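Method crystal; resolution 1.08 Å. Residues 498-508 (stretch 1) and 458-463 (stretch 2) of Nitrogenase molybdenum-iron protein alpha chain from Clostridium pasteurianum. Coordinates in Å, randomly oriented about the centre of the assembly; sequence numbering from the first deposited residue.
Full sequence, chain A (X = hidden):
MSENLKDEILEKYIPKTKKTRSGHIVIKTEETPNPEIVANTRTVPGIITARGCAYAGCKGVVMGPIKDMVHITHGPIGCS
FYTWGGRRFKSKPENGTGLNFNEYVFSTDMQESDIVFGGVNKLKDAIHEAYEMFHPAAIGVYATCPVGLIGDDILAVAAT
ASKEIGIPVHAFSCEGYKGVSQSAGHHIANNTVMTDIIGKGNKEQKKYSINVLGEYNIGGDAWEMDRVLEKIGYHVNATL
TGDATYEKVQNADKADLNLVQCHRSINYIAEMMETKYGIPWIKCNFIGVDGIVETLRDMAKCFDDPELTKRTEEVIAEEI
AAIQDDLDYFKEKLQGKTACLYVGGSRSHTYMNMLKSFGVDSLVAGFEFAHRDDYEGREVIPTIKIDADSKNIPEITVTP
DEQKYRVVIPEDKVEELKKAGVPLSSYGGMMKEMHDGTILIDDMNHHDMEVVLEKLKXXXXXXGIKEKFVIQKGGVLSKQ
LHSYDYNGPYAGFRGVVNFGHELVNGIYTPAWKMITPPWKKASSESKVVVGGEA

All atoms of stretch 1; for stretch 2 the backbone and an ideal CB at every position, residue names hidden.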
# COMPACT_ATOMS: atom_id res chain seq x y z
N ASN A 498 -19.35 -13.68 -17.63
CA ASN A 498 -18.17 -12.90 -17.28
C ASN A 498 -17.99 -11.72 -18.26
O ASN A 498 -17.73 -10.58 -17.85
CB ASN A 498 -16.95 -13.78 -17.24
CG ASN A 498 -17.01 -14.84 -16.17
OD1 ASN A 498 -17.68 -14.67 -15.14
ND2 ASN A 498 -16.26 -15.91 -16.37
N PHE A 499 -18.09 -12.04 -19.54
CA PHE A 499 -17.90 -11.04 -20.59
C PHE A 499 -18.97 -9.96 -20.49
O PHE A 499 -18.65 -8.76 -20.55
CB PHE A 499 -17.99 -11.74 -21.96
CG PHE A 499 -17.88 -10.80 -23.12
CD1 PHE A 499 -19.00 -10.27 -23.75
CD2 PHE A 499 -16.66 -10.45 -23.64
CE1 PHE A 499 -18.89 -9.38 -24.81
CE2 PHE A 499 -16.55 -9.58 -24.72
CZ PHE A 499 -17.66 -9.06 -25.28
N GLY A 500 -20.22 -10.35 -20.34
CA GLY A 500 -21.28 -9.36 -20.32
C GLY A 500 -21.20 -8.42 -19.15
O GLY A 500 -21.38 -7.20 -19.31
N HIS A 501 -20.89 -8.91 -17.96
CA HIS A 501 -20.78 -8.02 -16.82
C HIS A 501 -19.62 -7.07 -16.97
O HIS A 501 -19.71 -5.91 -16.57
CB HIS A 501 -20.75 -8.77 -15.49
CG HIS A 501 -22.11 -9.20 -15.04
ND1 HIS A 501 -23.11 -8.30 -14.73
CD2 HIS A 501 -22.65 -10.44 -14.93
CE1 HIS A 501 -24.20 -8.98 -14.41
NE2 HIS A 501 -23.95 -10.27 -14.55
N GLU A 502 -18.49 -7.56 -17.49
CA GLU A 502 -17.37 -6.67 -17.72
C GLU A 502 -17.72 -5.58 -18.73
O GLU A 502 -17.27 -4.43 -18.61
CB GLU A 502 -16.13 -7.46 -18.13
CG GLU A 502 -15.52 -8.21 -16.95
CD GLU A 502 -14.85 -7.31 -15.91
OE1 GLU A 502 -14.41 -6.25 -16.26
OE2 GLU A 502 -14.72 -7.77 -14.76
N LEU A 503 -18.47 -5.94 -19.76
CA LEU A 503 -18.83 -5.01 -20.81
C LEU A 503 -19.78 -3.94 -20.30
O LEU A 503 -19.56 -2.73 -20.52
CB LEU A 503 -19.38 -5.75 -22.01
CG LEU A 503 -19.68 -4.86 -23.24
CD1 LEU A 503 -18.49 -4.02 -23.63
CD2 LEU A 503 -20.14 -5.75 -24.38
N VAL A 504 -20.82 -4.36 -19.60
CA VAL A 504 -21.74 -3.40 -18.97
C VAL A 504 -20.97 -2.51 -18.01
O VAL A 504 -21.12 -1.28 -18.01
CB VAL A 504 -22.89 -4.15 -18.24
CG1 VAL A 504 -23.70 -3.16 -17.41
CG2 VAL A 504 -23.74 -4.88 -19.22
N ASN A 505 -20.11 -3.10 -17.17
CA ASN A 505 -19.35 -2.29 -16.23
C ASN A 505 -18.51 -1.22 -16.96
O ASN A 505 -18.33 -0.10 -16.47
CB ASN A 505 -18.45 -3.17 -15.37
CG ASN A 505 -19.20 -3.93 -14.31
OD1 ASN A 505 -20.39 -3.75 -14.15
ND2 ASN A 505 -18.48 -4.77 -13.55
N GLY A 506 -17.93 -1.60 -18.11
CA GLY A 506 -17.15 -0.64 -18.88
C GLY A 506 -17.98 0.50 -19.42
O GLY A 506 -17.60 1.68 -19.29
N ILE A 507 -19.13 0.19 -20.02
CA ILE A 507 -19.94 1.21 -20.63
C ILE A 507 -20.45 2.20 -19.61
O ILE A 507 -20.51 3.39 -19.89
CB ILE A 507 -21.14 0.56 -21.38
CG1 ILE A 507 -20.69 -0.19 -22.64
CG2 ILE A 507 -22.22 1.57 -21.73
CD1 ILE A 507 -20.17 0.65 -23.78
N TYR A 508 -20.81 1.71 -18.43
CA TYR A 508 -21.49 2.52 -17.40
C TYR A 508 -20.53 3.08 -16.35
O TYR A 508 -20.98 3.68 -15.37
CB TYR A 508 -22.66 1.71 -16.80
CG TYR A 508 -23.77 1.54 -17.80
CD1 TYR A 508 -24.77 2.46 -17.90
CD2 TYR A 508 -23.83 0.46 -18.65
CE1 TYR A 508 -25.79 2.33 -18.81
CE2 TYR A 508 -24.81 0.34 -19.59
CZ TYR A 508 -25.81 1.27 -19.67
OH TYR A 508 -26.83 1.16 -20.59
N UNK A 458 -18.44 4.91 -32.73
CA UNK A 458 -18.96 3.70 -32.11
C UNK A 458 -19.02 3.82 -30.60
O UNK A 458 -18.24 4.57 -29.98
CB UNK A 458 -18.10 2.49 -32.50
N UNK A 459 -19.90 3.04 -29.98
CA UNK A 459 -19.94 2.99 -28.51
C UNK A 459 -18.78 2.21 -27.88
O UNK A 459 -18.47 2.41 -26.73
CB UNK A 459 -21.26 2.36 -28.06
N UNK A 460 -18.21 1.29 -28.64
CA UNK A 460 -17.14 0.46 -28.12
C UNK A 460 -16.30 -0.04 -29.28
O UNK A 460 -16.79 -0.26 -30.38
CB UNK A 460 -17.69 -0.71 -27.30
N UNK A 461 -15.00 -0.26 -29.01
CA UNK A 461 -14.07 -0.72 -30.04
C UNK A 461 -13.18 -1.76 -29.39
O UNK A 461 -12.35 -1.44 -28.56
CB UNK A 461 -13.25 0.43 -30.63
N UNK A 462 -13.42 -3.02 -29.76
CA UNK A 462 -12.65 -4.15 -29.20
C UNK A 462 -11.36 -4.31 -29.98
O UNK A 462 -11.39 -4.40 -31.21
CB UNK A 462 -13.46 -5.45 -29.24
N UNK A 463 -10.23 -4.43 -29.26
CA UNK A 463 -8.94 -4.57 -29.93
C UNK A 463 -7.92 -5.19 -28.97
O UNK A 463 -8.28 -6.16 -28.26
CB UNK A 463 -8.45 -3.21 -30.44

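Stretch 1 is a helix whose backbone hydrogen bonds run i to i+4, for example Leu 503 N to Phe 499 O at 2.9 Å and Ile 507 N to Leu 503 O at 3.0 Å. That spacing puts Phe 499, Leu 503 and Ile 507 along one side of the helix, and these three make every contact with stretch 2. What they offer is apolar: a ring, a leucine tip and an isoleucine tip, with no side-chain donor or acceptor. The helix and the strand at 460-462 run at 135° to each other, with axes 11.3 Å apart at closest approach, so the gap must be bridged by side chains.

Position 458 has phi/psi of -68/156, and nothing of stretch 1 lies within 5.5 Å of its ideal CB. The helix sets no demand here; the phi is compatible with proline but also with most other residues. The deposited residue is Pro 458, out of reach of stretch 1.

At position 459 the CA-to-CB bond points toward the helix, and the ideal CB lies 4.7 Å from Ile 507 CD1. A small or medium side chain would fit, apolar if it turned to the isoleucine, polar if it turned aside. The residue is Asp 459. Its closest contact is made by the backbone, its O lying 3.8 Å from Ile 507 CD1, a packing contact since a methyl carbon offers no conventional donor. The carboxylate finds no polar partner in stretch 1; OD2 is hydrogen-bonded elsewhere in the structure.

Position 460 gives the strongest clue. Its backbone is extended (-156/150), its CB points toward the helix, and the ideal CB is 4.5 Å from Ile 507 CD1 and 5.0 Å from Leu 503 CD1. Its CA is also 8.0 Å from that of Ile 507, the nearest CA pair across the stretches. Leucine, isoleucine, valine or methionine would all be reasonable. The deposited Met 460, with chi1 p, chi2 t and chi3 p, brings SD to 4.0 Å from Leu 503 CD1 and CE to 4.1 Å from Ile 507 CD1, so one flexible chain touches two successive helical turns.

Position 461, next along the extended strand, has nothing of stretch 1 within 5.5 Å of its ideal CB. The visible atoms leave its identity open. It is Phe 461, whose side chain comes no nearer than 9.7 Å.

At position 462 CA-to-CB points toward the helix again, yet no stretch 1 atom is within 5.5 Å of the ideal CB. A short side chain would not reach Leu 503 or Phe 499; a long apolar or aromatic one could. Phe 462, chi1 m, spans the distance: CZ is 3.9 Å from Leu 503 CD1 and CE2 is 3.9 Å from Phe 499 CZ. Both approaches to its ring are oblique.

Position 463 (-159/-138) has no stretch 1 atom near its ideal CB, so the helix favours no particular residue. Ala 463 makes no contact with it.

Stretch 2, residues 458-463: PDMFFA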
# COMPACT_ATOMS: atom_id res chain seq x y z
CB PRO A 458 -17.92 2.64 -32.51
CG PRO A 458 -16.64 3.42 -32.60
CD PRO A 458 -17.06 4.75 -33.21
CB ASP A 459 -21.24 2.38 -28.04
CG ASP A 459 -22.43 3.20 -28.41
OD1 ASP A 459 -22.62 4.26 -27.80
OD2 ASP A 459 -23.15 2.85 -29.36
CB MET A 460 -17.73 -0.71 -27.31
CG MET A 460 -18.53 -1.70 -28.14
SD MET A 460 -19.65 -2.76 -27.24
CE MET A 460 -21.06 -1.66 -27.11
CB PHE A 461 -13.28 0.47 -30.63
CG PHE A 461 -12.67 0.20 -31.97
CD1 PHE A 461 -12.84 1.11 -33.01
CD2 PHE A 461 -11.91 -0.94 -32.22
CE1 PHE A 461 -12.30 0.86 -34.24
CE2 PHE A 461 -11.37 -1.20 -33.47
CZ PHE A 461 -11.58 -0.28 -34.47
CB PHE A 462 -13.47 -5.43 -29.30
CG PHE A 462 -14.74 -5.43 -28.51
CD1 PHE A 462 -15.94 -5.07 -29.09
CD2 PHE A 462 -14.74 -5.79 -27.19
CE1 PHE A 462 -17.11 -5.08 -28.38
CE2 PHE A 462 -15.91 -5.80 -26.46
CZ PHE A 462 -17.10 -5.42 -27.03
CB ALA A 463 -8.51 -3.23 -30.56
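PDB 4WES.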